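Local coordinates for fiber protein (Duck adenovirus 1, PDB 6ITX) that forms the C-terminal head of a trimeric avian adenovirus fibre, which probably binds the host receptor during viral attachment, at residues 161-172 and 256-267; 194-203 and 293-301. One frame throughout, in Å; residues are numbered along the deposited sequence.

Contact 1: residues 161-172 and 256-267; sequences FGLVLCPFSARD and GATTLNAIYMVF
Strands 161-165 and 262-267 form an antiparallel pair in the beta-sheet core of the fibre head. Phe-161, Leu-163 and Leu-165 are the hydrogen-bonded partners of Phe-267, Met-265 and Ile-263. Each pair exchanges two backbone bonds, such as Leu-165 N to Ile-263 O at 2.8 Å. The side chains of these six residues share one face of the sheet. There the rings of Phe-161 and Phe-267 lie nearly parallel, at 9°, but are slid apart. Phe-267 CB sits over the Phe-161 ring face, a CH-pi contact 3.8 Å from the ring centroid. Strand 288-299 packs on this face through Ile-294, Phe-296 and Tyr-298. On the other face, Val-164 CG2 meets the edge of the Tyr-264 ring, and the Tyr-264 hydroxyl is hydrogen-bonded to Lys-218 N. Beyond the strands the two segments leave the sheet but still touch. Leu-260 CB lies over one face of the Phe-168 ring, and Cys-166 SG lies over the opposite face. Asp-172 has CG anti to its backbone N (chi1 -159°), which brings the carboxylate to poorly ordered 256-258. Ala-257 N meets Asp-172 OD1 from above the carboxylate plane at 3.3 Å, and Thr-258 OG1 gives a weak bond to Asp-172 OD2.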
loop_
_atom_site.group_PDB
_atom_site.type_symbol
_atom_site.label_atom_id
_atom_site.label_comp_id
_atom_site.label_asym_id
_atom_site.label_seq_id
_atom_site.Cartn_x
_atom_site.Cartn_y
_atom_site.Cartn_z
ATOM N N PHE A 161 3.498 -19.118 6.758
ATOM C CA PHE A 161 4.121 -19.869 5.677
ATOM C C PHE A 161 4.894 -18.928 4.758
ATOM O O PHE A 161 4.568 -17.743 4.634
ATOM C CB PHE A 161 3.082 -20.687 4.902
ATOM C CG PHE A 161 2.004 -19.868 4.229
ATOM C CD1 PHE A 161 0.819 -19.580 4.889
ATOM C CD2 PHE A 161 2.155 -19.438 2.911
ATOM C CE1 PHE A 161 -0.194 -18.841 4.257
ATOM C CE2 PHE A 161 1.149 -18.704 2.260
ATOM C CZ PHE A 161 -0.022 -18.403 2.933
ATOM N N GLY A 162 5.937 -19.467 4.140
ATOM C CA GLY A 162 6.817 -18.706 3.263
ATOM C C GLY A 162 6.756 -19.245 1.844
ATOM O O GLY A 162 6.690 -20.458 1.631
ATOM N N LEU A 163 6.785 -18.336 0.882
ATOM C CA LEU A 163 6.734 -18.673 -0.531
ATOM C C LEU A 163 7.826 -17.906 -1.241
ATOM O O LEU A 163 8.268 -16.855 -0.783
ATOM C CB LEU A 163 5.402 -18.286 -1.172
ATOM C CG LEU A 163 4.157 -18.930 -0.587
ATOM C CD1 LEU A 163 2.970 -18.107 -1.003
ATOM C CD2 LEU A 163 4.036 -20.370 -1.088
ATOM N N VAL A 164 8.246 -18.412 -2.382
ATOM C CA VAL A 164 9.159 -17.670 -3.227
ATOM C C VAL A 164 8.482 -17.466 -4.562
ATOM O O VAL A 164 7.819 -18.374 -5.077
ATOM C CB VAL A 164 10.519 -18.385 -3.384
ATOM C CG1 VAL A 164 11.468 -17.559 -4.231
ATOM C CG2 VAL A 164 11.134 -18.672 -1.997
ATOM N N LEU A 165 8.611 -16.255 -5.091
ATOM C CA LEU A 165 8.219 -15.933 -6.454
ATOM C C LEU A 165 9.486 -15.871 -7.276
ATOM O O LEU A 165 10.384 -15.093 -6.957
ATOM C CB LEU A 165 7.496 -14.589 -6.540
ATOM C CG LEU A 165 6.308 -14.342 -5.628
ATOM C CD1 LEU A 165 5.458 -13.237 -6.239
ATOM C CD2 LEU A 165 5.498 -15.633 -5.385
ATOM N N CYS A 166 9.554 -16.665 -8.339
ATOM C CA CYS A 166 10.703 -16.671 -9.240
ATOM C C CYS A 166 10.225 -16.373 -10.652
ATOM O O CYS A 166 10.075 -17.287 -11.475
ATOM C CB CYS A 166 11.448 -18.001 -9.187
ATOM S SG CYS A 166 13.062 -17.881 -9.966
ATOM N N PRO A 167 9.984 -15.105 -10.973
ATOM C CA PRO A 167 9.548 -14.767 -12.341
ATOM C C PRO A 167 10.559 -15.143 -13.413
ATOM O O PRO A 167 10.191 -15.220 -14.591
ATOM C CB PRO A 167 9.325 -13.245 -12.282
ATOM C CG PRO A 167 10.012 -12.783 -11.052
ATOM C CD PRO A 167 10.077 -13.931 -10.093
ATOM N N PHE A 168 11.816 -15.387 -13.041
ATOM C CA PHE A 168 12.865 -15.800 -13.968
ATOM C C PHE A 168 13.218 -17.277 -13.790
ATOM O O PHE A 168 14.353 -17.690 -14.043
ATOM C CB PHE A 168 14.105 -14.922 -13.788
ATOM C CG PHE A 168 14.624 -14.906 -12.380
ATOM C CD1 PHE A 168 15.544 -15.860 -11.954
ATOM C CD2 PHE A 168 14.173 -13.960 -11.469
ATOM C CE1 PHE A 168 16.013 -15.861 -10.660
ATOM C CE2 PHE A 168 14.641 -13.953 -10.169
ATOM C CZ PHE A 168 15.563 -14.903 -9.766
ATOM N N SER A 169 12.253 -18.083 -13.343
ATOM C CA SER A 169 12.495 -19.505 -13.135
ATOM C C SER A 169 12.860 -20.251 -14.416
ATOM O O SER A 169 13.353 -21.382 -14.328
ATOM C CB SER A 169 11.267 -20.167 -12.516
ATOM O OG SER A 169 10.160 -20.147 -13.409
ATOM N N ALA A 170 12.622 -19.673 -15.601
ATOM C CA ALA A 170 12.966 -20.394 -16.825
ATOM C C ALA A 170 14.478 -20.408 -17.037
ATOM O O ALA A 170 15.051 -21.437 -17.425
ATOM C CB ALA A 170 12.243 -19.783 -18.026
ATOM N N ARG A 171 15.140 -19.279 -16.747
ATOM C CA ARG A 171 16.596 -19.187 -16.784
ATOM C C ARG A 171 17.236 -19.734 -15.513
ATOM O O ARG A 171 18.392 -20.162 -15.537
ATOM C CB ARG A 171 17.006 -17.721 -16.996
ATOM C CG ARG A 171 18.481 -17.414 -16.793
ATOM C CD ARG A 171 18.902 -16.207 -17.629
ATOM N NE ARG A 171 17.746 -15.546 -18.246
ATOM C CZ ARG A 171 17.480 -15.547 -19.552
ATOM N NH1 ARG A 171 16.399 -14.925 -20.023
ATOM N NH2 ARG A 171 18.298 -16.170 -20.394
ATOM N N ASP A 172 16.514 -19.746 -14.399
ATOM C CA ASP A 172 17.088 -20.087 -13.096
ATOM C C ASP A 172 16.178 -21.056 -12.335
ATOM O O ASP A 172 15.717 -20.766 -11.222
ATOM C CB ASP A 172 17.347 -18.824 -12.279
ATOM C CG ASP A 172 18.368 -19.045 -11.206
ATOM O OD1 ASP A 172 18.830 -20.203 -11.089
ATOM O OD2 ASP A 172 18.707 -18.076 -10.487
ATOM N N GLY A 256 22.369 -20.916 -6.930
ATOM C CA GLY A 256 21.705 -20.568 -8.167
ATOM C C GLY A 256 22.662 -20.466 -9.349
ATOM O O GLY A 256 23.883 -20.571 -9.230
ATOM N N ALA A 257 22.057 -20.250 -10.523
ATOM C CA ALA A 257 22.778 -20.136 -11.781
ATOM C C ALA A 257 22.888 -18.704 -12.291
ATOM O O ALA A 257 23.649 -18.458 -13.236
ATOM C CB ALA A 257 22.109 -21.005 -12.860
ATOM N N THR A 258 22.150 -17.762 -11.703
ATOM C CA THR A 258 22.205 -16.368 -12.123
ATOM C C THR A 258 22.208 -15.449 -10.901
ATOM O O THR A 258 21.807 -15.832 -9.799
ATOM C CB THR A 258 21.040 -16.009 -13.070
ATOM O OG1 THR A 258 19.815 -16.570 -12.577
ATOM C CG2 THR A 258 21.313 -16.531 -14.494
ATOM N N THR A 259 22.687 -14.221 -11.131
ATOM C CA THR A 259 22.865 -13.143 -10.155
ATOM C C THR A 259 21.534 -12.520 -9.658
ATOM O O THR A 259 21.573 -11.535 -8.906
ATOM C CB THR A 259 23.759 -12.055 -10.788
ATOM O OG1 THR A 259 23.693 -10.840 -10.025
ATOM C CG2 THR A 259 23.325 -11.774 -12.231
ATOM N N LEU A 260 20.380 -13.074 -10.039
ATOM C CA LEU A 260 19.108 -12.369 -9.952
ATOM C C LEU A 260 18.426 -12.562 -8.601
ATOM O O LEU A 260 18.625 -13.571 -7.916
ATOM C CB LEU A 260 18.166 -12.854 -11.048
ATOM C CG LEU A 260 18.566 -12.544 -12.479
ATOM C CD1 LEU A 260 17.347 -12.694 -13.377
ATOM C CD2 LEU A 260 19.157 -11.139 -12.562
ATOM N N ASN A 261 17.577 -11.591 -8.244
ATOM C CA ASN A 261 16.859 -11.572 -6.971
ATOM C C ASN A 261 15.442 -12.098 -7.172
ATOM O O ASN A 261 14.693 -11.572 -8.003
ATOM C CB ASN A 261 16.785 -10.155 -6.394
ATOM C CG ASN A 261 18.129 -9.612 -5.963
ATOM O OD1 ASN A 261 19.017 -10.348 -5.541
ATOM N ND2 ASN A 261 18.271 -8.302 -6.044
ATOM N N ALA A 262 15.064 -13.109 -6.395
ATOM C CA ALA A 262 13.674 -13.525 -6.362
ATOM C C ALA A 262 12.985 -12.752 -5.242
ATOM O O ALA A 262 13.605 -11.908 -4.592
ATOM C CB ALA A 262 13.568 -15.039 -6.186
ATOM N N ILE A 263 11.699 -13.027 -5.003
ATOM C CA ILE A 263 10.948 -12.366 -3.937
ATOM C C ILE A 263 10.463 -13.412 -2.940
ATOM O O ILE A 263 9.760 -14.357 -3.320
ATOM C CB ILE A 263 9.762 -11.559 -4.477
ATOM C CG1 ILE A 263 10.255 -10.434 -5.374
ATOM C CG2 ILE A 263 8.978 -10.971 -3.338
ATOM C CD1 ILE A 263 10.085 -10.769 -6.838
ATOM N N TYR A 264 10.842 -13.238 -1.667
ATOM C CA TYR A 264 10.337 -14.049 -0.565
ATOM C C TYR A 264 9.121 -13.374 0.053
ATOM O O TYR A 264 9.073 -12.150 0.200
ATOM C CB TYR A 264 11.412 -14.251 0.509
ATOM C CG TYR A 264 10.989 -15.090 1.706
ATOM C CD1 TYR A 264 10.697 -16.451 1.569
ATOM C CD2 TYR A 264 10.908 -14.534 2.977
ATOM C CE1 TYR A 264 10.323 -17.231 2.662
ATOM C CE2 TYR A 264 10.542 -15.312 4.090
ATOM C CZ TYR A 264 10.246 -16.661 3.928
ATOM O OH TYR A 264 9.874 -17.438 5.025
ATOM N N MET A 265 8.133 -14.178 0.408
ATOM C CA MET A 265 6.890 -13.667 0.959
ATOM C C MET A 265 6.486 -14.574 2.094
ATOM O O MET A 265 6.230 -15.758 1.867
ATOM C CB MET A 265 5.806 -13.629 -0.102
ATOM C CG MET A 265 6.230 -12.790 -1.275
ATOM S SD MET A 265 4.845 -12.378 -2.290
ATOM C CE MET A 265 5.187 -10.680 -2.586
ATOM N N VAL A 266 6.456 -14.047 3.311
ATOM C CA VAL A 266 5.976 -14.813 4.450
ATOM C C VAL A 266 4.629 -14.241 4.865
ATOM O O VAL A 266 4.466 -13.017 4.956
ATOM C CB VAL A 266 6.993 -14.832 5.607
ATOM C CG1 VAL A 266 7.473 -13.445 5.939
ATOM C CG2 VAL A 266 6.384 -15.521 6.816
ATOM N N PHE A 267 3.653 -15.128 5.043
ATOM C CA PHE A 267 2.286 -14.781 5.415
ATOM C C PHE A 267 2.066 -15.181 6.862
ATOM O O PHE A 267 2.402 -16.306 7.249
ATOM C CB PHE A 267 1.267 -15.522 4.547
ATOM C CG PHE A 267 1.306 -15.151 3.104
ATOM C CD1 PHE A 267 2.334 -15.576 2.296
ATOM C CD2 PHE A 267 0.300 -14.386 2.552
ATOM C CE1 PHE A 267 2.360 -15.234 0.969
ATOM C CE2 PHE A 267 0.322 -14.030 1.225
ATOM C CZ PHE A 267 1.347 -14.456 0.428
#

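Contact 2: residues 194-203 and 293-301; sequences LYFAANAISY and PIPFTYVGA. With GLN (glutamine), chain G.
Tyr-195 O is gripped by two donors, Ala-301 N at 3.3 Å and a water. The amide comes from above the carbonyl plane. The water also donates to Ala-301 O, so it links the C-terminal carboxylate to the 194-203 loop. Further along, Asn-199 N donates to Val-299 O at 2.9 Å, again from above the carbonyl plane. The Asn-199 side chain does two jobs. Its OD1 takes Ser-202 N at 2.7 Å in a nearly straight bond (170°) that N-caps the short, weakly bonded helical turn at 200-203. Its ND2 gives a weak bond to Gly-300 O. Tyr-298 stands across the loop with CG between its backbone N and carbonyl carbon (chi1 62°). From there its hydroxyl donates to Phe-196 O at 3.0 Å, and its CD2 touches Ala-198 CB. Tyr-203 crosses Tyr-298 at about a right angle. Its OH sits 3.3 Å from Tyr-298 CB and accepts a weak bond from Val-299 N. Val-299 CB packs on Tyr-203 CE2, and its CG1 lies 3.7 Å from NE2 of the bound glutamine. Pro-293 of a neighbouring subunit packs on both Tyr-203 and Val-299. The arrangement ties the C-terminal end of a beta strand to an N-capped helical turn, beside the glutamine pocket and a subunit interface of the trimeric fibre head.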
loop_
_atom_site.group_PDB
_atom_site.type_symbol
_atom_site.label_atom_id
_atom_site.label_comp_id
_atom_site.label_asym_id
_atom_site.label_seq_id
_atom_site.Cartn_x
_atom_site.Cartn_y
_atom_site.Cartn_z
ATOM N N LEU A 194 12.356 -11.063 -16.932
ATOM C CA LEU A 194 13.548 -10.529 -16.282
ATOM C C LEU A 194 13.322 -9.143 -15.692
ATOM O O LEU A 194 14.079 -8.729 -14.805
ATOM C CB LEU A 194 14.712 -10.493 -17.276
ATOM C CG LEU A 194 15.128 -11.841 -17.866
ATOM C CD1 LEU A 194 16.311 -11.638 -18.762
ATOM C CD2 LEU A 194 15.456 -12.846 -16.770
ATOM N N TYR A 195 12.303 -8.417 -16.148
ATOM C CA TYR A 195 12.052 -7.088 -15.600
ATOM C C TYR A 195 11.462 -7.148 -14.207
ATOM O O TYR A 195 11.369 -6.104 -13.547
ATOM C CB TYR A 195 11.116 -6.291 -16.515
ATOM C CG TYR A 195 11.817 -5.623 -17.678
ATOM C CD1 TYR A 195 12.890 -6.242 -18.320
ATOM C CD2 TYR A 195 11.408 -4.380 -18.136
ATOM C CE1 TYR A 195 13.538 -5.635 -19.384
ATOM C CE2 TYR A 195 12.040 -3.764 -19.207
ATOM C CZ TYR A 195 13.105 -4.395 -19.830
ATOM O OH TYR A 195 13.744 -3.783 -20.888
ATOM N N PHE A 196 11.066 -8.338 -13.758
ATOM C CA PHE A 196 10.384 -8.539 -12.492
ATOM C C PHE A 196 11.261 -9.248 -11.463
ATOM O O PHE A 196 10.750 -9.733 -10.447
ATOM C CB PHE A 196 9.093 -9.330 -12.710
ATOM C CG PHE A 196 8.060 -8.613 -13.531
ATOM C CD1 PHE A 196 8.080 -8.695 -14.915
ATOM C CD2 PHE A 196 7.041 -7.899 -12.916
ATOM C CE1 PHE A 196 7.127 -8.067 -15.675
ATOM C CE2 PHE A 196 6.082 -7.253 -13.668
ATOM C CZ PHE A 196 6.124 -7.344 -15.058
ATOM N N ALA A 197 12.556 -9.353 -11.705
ATOM C CA ALA A 197 13.452 -9.633 -10.602
ATOM C C ALA A 197 13.632 -8.361 -9.777
ATOM O O ALA A 197 13.526 -7.242 -10.293
ATOM C CB ALA A 197 14.800 -10.131 -11.117
ATOM N N ALA A 198 13.892 -8.531 -8.488
ATOM C CA ALA A 198 14.013 -7.365 -7.620
ATOM C C ALA A 198 15.310 -6.607 -7.910
ATOM O O ALA A 198 16.369 -7.211 -8.108
ATOM C CB ALA A 198 13.942 -7.787 -6.154
ATOM N N ASN A 199 15.218 -5.272 -7.920
ATOM C CA ASN A 199 16.335 -4.426 -8.340
ATOM C C ASN A 199 17.638 -4.820 -7.656
ATOM O O ASN A 199 17.677 -5.029 -6.443
ATOM C CB ASN A 199 16.032 -2.960 -8.038
ATOM C CG ASN A 199 17.168 -2.034 -8.465
ATOM O OD1 ASN A 199 18.052 -1.675 -7.669
ATOM N ND2 ASN A 199 17.151 -1.647 -9.732
ATOM N N ALA A 200 18.715 -4.894 -8.440
ATOM C CA ALA A 200 19.988 -5.352 -7.880
ATOM C C ALA A 200 20.612 -4.310 -6.953
ATOM O O ALA A 200 21.055 -4.648 -5.849
ATOM C CB ALA A 200 20.960 -5.739 -8.993
ATOM N N ILE A 201 20.658 -3.039 -7.369
ATOM C CA ILE A 201 21.292 -2.029 -6.522
ATOM C C ILE A 201 20.544 -1.912 -5.197
ATOM O O ILE A 201 21.123 -2.058 -4.116
ATOM C CB ILE A 201 21.363 -0.668 -7.233
ATOM C CG1 ILE A 201 22.558 -0.575 -8.188
ATOM C CG2 ILE A 201 21.531 0.436 -6.218
ATOM C CD1 ILE A 201 22.336 -1.192 -9.493
ATOM N N SER A 202 19.235 -1.672 -5.260
ATOM C CA SER A 202 18.524 -1.275 -4.047
ATOM C C SER A 202 18.273 -2.415 -3.058
ATOM O O SER A 202 17.922 -2.129 -1.902
ATOM C CB SER A 202 17.211 -0.614 -4.434
ATOM O OG SER A 202 17.497 0.611 -5.086
ATOM N N TYR A 203 18.463 -3.679 -3.452
ATOM C CA TYR A 203 18.243 -4.796 -2.546
ATOM C C TYR A 203 19.529 -5.517 -2.166
ATOM O O TYR A 203 19.465 -6.523 -1.446
ATOM C CB TYR A 203 17.235 -5.769 -3.159
ATOM C CG TYR A 203 15.836 -5.211 -3.177
ATOM C CD1 TYR A 203 15.170 -4.942 -1.992
ATOM C CD2 TYR A 203 15.189 -4.911 -4.370
ATOM C CE1 TYR A 203 13.894 -4.419 -1.987
ATOM C CE2 TYR A 203 13.900 -4.386 -4.372
ATOM C CZ TYR A 203 13.258 -4.138 -3.168
ATOM O OH TYR A 203 11.981 -3.606 -3.133
ATOM N N PRO A 293 -6.869 -11.068 -3.460
ATOM C CA PRO A 293 -5.595 -10.622 -4.028
ATOM C C PRO A 293 -5.015 -9.565 -3.103
ATOM O O PRO A 293 -5.698 -8.596 -2.759
ATOM C CB PRO A 293 -5.987 -10.039 -5.395
ATOM C CG PRO A 293 -7.407 -10.458 -5.627
ATOM C CD PRO A 293 -8.023 -10.684 -4.286
ATOM N N ILE A 294 -3.771 -9.768 -2.671
ATOM C CA ILE A 294 -3.099 -8.829 -1.780
ATOM C C ILE A 294 -2.165 -7.963 -2.628
ATOM O O ILE A 294 -1.204 -8.495 -3.206
ATOM C CB ILE A 294 -2.327 -9.551 -0.668
ATOM C CG1 ILE A 294 -3.245 -10.531 0.081
ATOM C CG2 ILE A 294 -1.649 -8.531 0.273
ATOM C CD1 ILE A 294 -2.504 -11.594 0.878
ATOM N N PRO A 295 -2.388 -6.658 -2.707
ATOM C CA PRO A 295 -1.474 -5.812 -3.494
ATOM C C PRO A 295 -0.208 -5.466 -2.729
ATOM O O PRO A 295 -0.237 -5.228 -1.519
ATOM C CB PRO A 295 -2.313 -4.563 -3.777
ATOM C CG PRO A 295 -3.251 -4.521 -2.650
ATOM C CD PRO A 295 -3.592 -5.929 -2.292
ATOM N N PHE A 296 0.912 -5.451 -3.454
ATOM C CA PHE A 296 2.215 -5.085 -2.910
ATOM C C PHE A 296 3.053 -4.475 -4.022
ATOM O O PHE A 296 2.772 -4.664 -5.210
ATOM C CB PHE A 296 2.939 -6.301 -2.326
ATOM C CG PHE A 296 3.241 -7.371 -3.356
ATOM C CD1 PHE A 296 2.270 -8.302 -3.718
ATOM C CD2 PHE A 296 4.479 -7.416 -3.986
ATOM C CE1 PHE A 296 2.533 -9.260 -4.677
ATOM C CE2 PHE A 296 4.746 -8.373 -4.944
ATOM C CZ PHE A 296 3.770 -9.303 -5.288
ATOM N N THR A 297 4.113 -3.764 -3.627
ATOM C CA THR A 297 4.997 -3.082 -4.568
ATOM C C THR A 297 6.454 -3.301 -4.181
ATOM O O THR A 297 6.807 -3.233 -3.003
ATOM C CB THR A 297 4.696 -1.570 -4.612
ATOM O OG1 THR A 297 3.434 -1.329 -5.263
ATOM C CG2 THR A 297 5.790 -0.820 -5.358
ATOM N N TYR A 298 7.307 -3.566 -5.167
ATOM C CA TYR A 298 8.752 -3.538 -4.949
ATOM C C TYR A 298 9.429 -2.966 -6.186
ATOM O O TYR A 298 8.814 -2.845 -7.258
ATOM C CB TYR A 298 9.322 -4.935 -4.625
ATOM C CG TYR A 298 9.129 -5.936 -5.737
ATOM C CD1 TYR A 298 7.938 -6.625 -5.862
ATOM C CD2 TYR A 298 10.123 -6.175 -6.673
ATOM C CE1 TYR A 298 7.740 -7.526 -6.879
ATOM C CE2 TYR A 298 9.932 -7.083 -7.696
ATOM C CZ TYR A 298 8.736 -7.757 -7.792
ATOM O OH TYR A 298 8.518 -8.669 -8.805
ATOM N N VAL A 299 10.715 -2.634 -6.029
ATOM C CA VAL A 299 11.504 -2.089 -7.132
ATOM C C VAL A 299 11.866 -3.208 -8.101
ATOM O O VAL A 299 12.495 -4.204 -7.723
ATOM C CB VAL A 299 12.768 -1.389 -6.621
ATOM C CG1 VAL A 299 13.313 -0.463 -7.687
ATOM C CG2 VAL A 299 12.501 -0.613 -5.358
ATOM N N GLY A 300 11.483 -3.039 -9.364
ATOM C CA GLY A 300 11.856 -3.971 -10.407
ATOM C C GLY A 300 13.294 -3.787 -10.865
ATOM O O GLY A 300 14.025 -2.905 -10.410
ATOM N N ALA A 301 13.705 -4.649 -11.793
ATOM C CA ALA A 301 15.092 -4.648 -12.268
ATOM C C ALA A 301 15.429 -3.385 -13.048
ATOM O O ALA A 301 14.596 -2.800 -13.761
ATOM C CB ALA A 301 15.365 -5.860 -13.110
ATOM O OXT ALA A 301 16.572 -2.926 -12.951
HETATM N N GLN G . 17.166 -1.946 -14.939
HETATM C CA GLN G . 16.836 -0.536 -15.093
HETATM C C GLN G . 17.923 0.173 -15.929
HETATM O O GLN G . 18.404 -0.344 -16.953
HETATM C CB GLN G . 16.677 0.151 -13.712
HETATM C CG GLN G . 15.330 -0.090 -12.952
HETATM C CD GLN G . 14.999 0.993 -11.905
HETATM O OE1 GLN G . 15.671 2.027 -11.818
HETATM N NE2 GLN G . 13.950 0.758 -11.118
HETATM O O HOH W 1 11.680 -2.948 -14.029
HETATM O O HOH W 2 18.234 -4.385 -11.562
#

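In the fold
The centres of contacts 1 and 2 are about 11 Å apart, and the two touch. Their segments alternate along the chain: 161-172, 194-203, 256-267, then 293-301. Strands 262-271 and 288-299 are consecutive and belong to the same sheet. Their side chains pack together where Ile-263 meets Tyr-298 and Met-265 meets Phe-296. A probable hydrogen bond from Asn-261 ND2 to Ala-198 O, 3.0 Å long, joins the loops. Contact 1 is part of the sheet core, with no other chain touching it. Contact 2 joins that core to the C-terminus, the bound glutamine and the neighbouring subunits of the trimer.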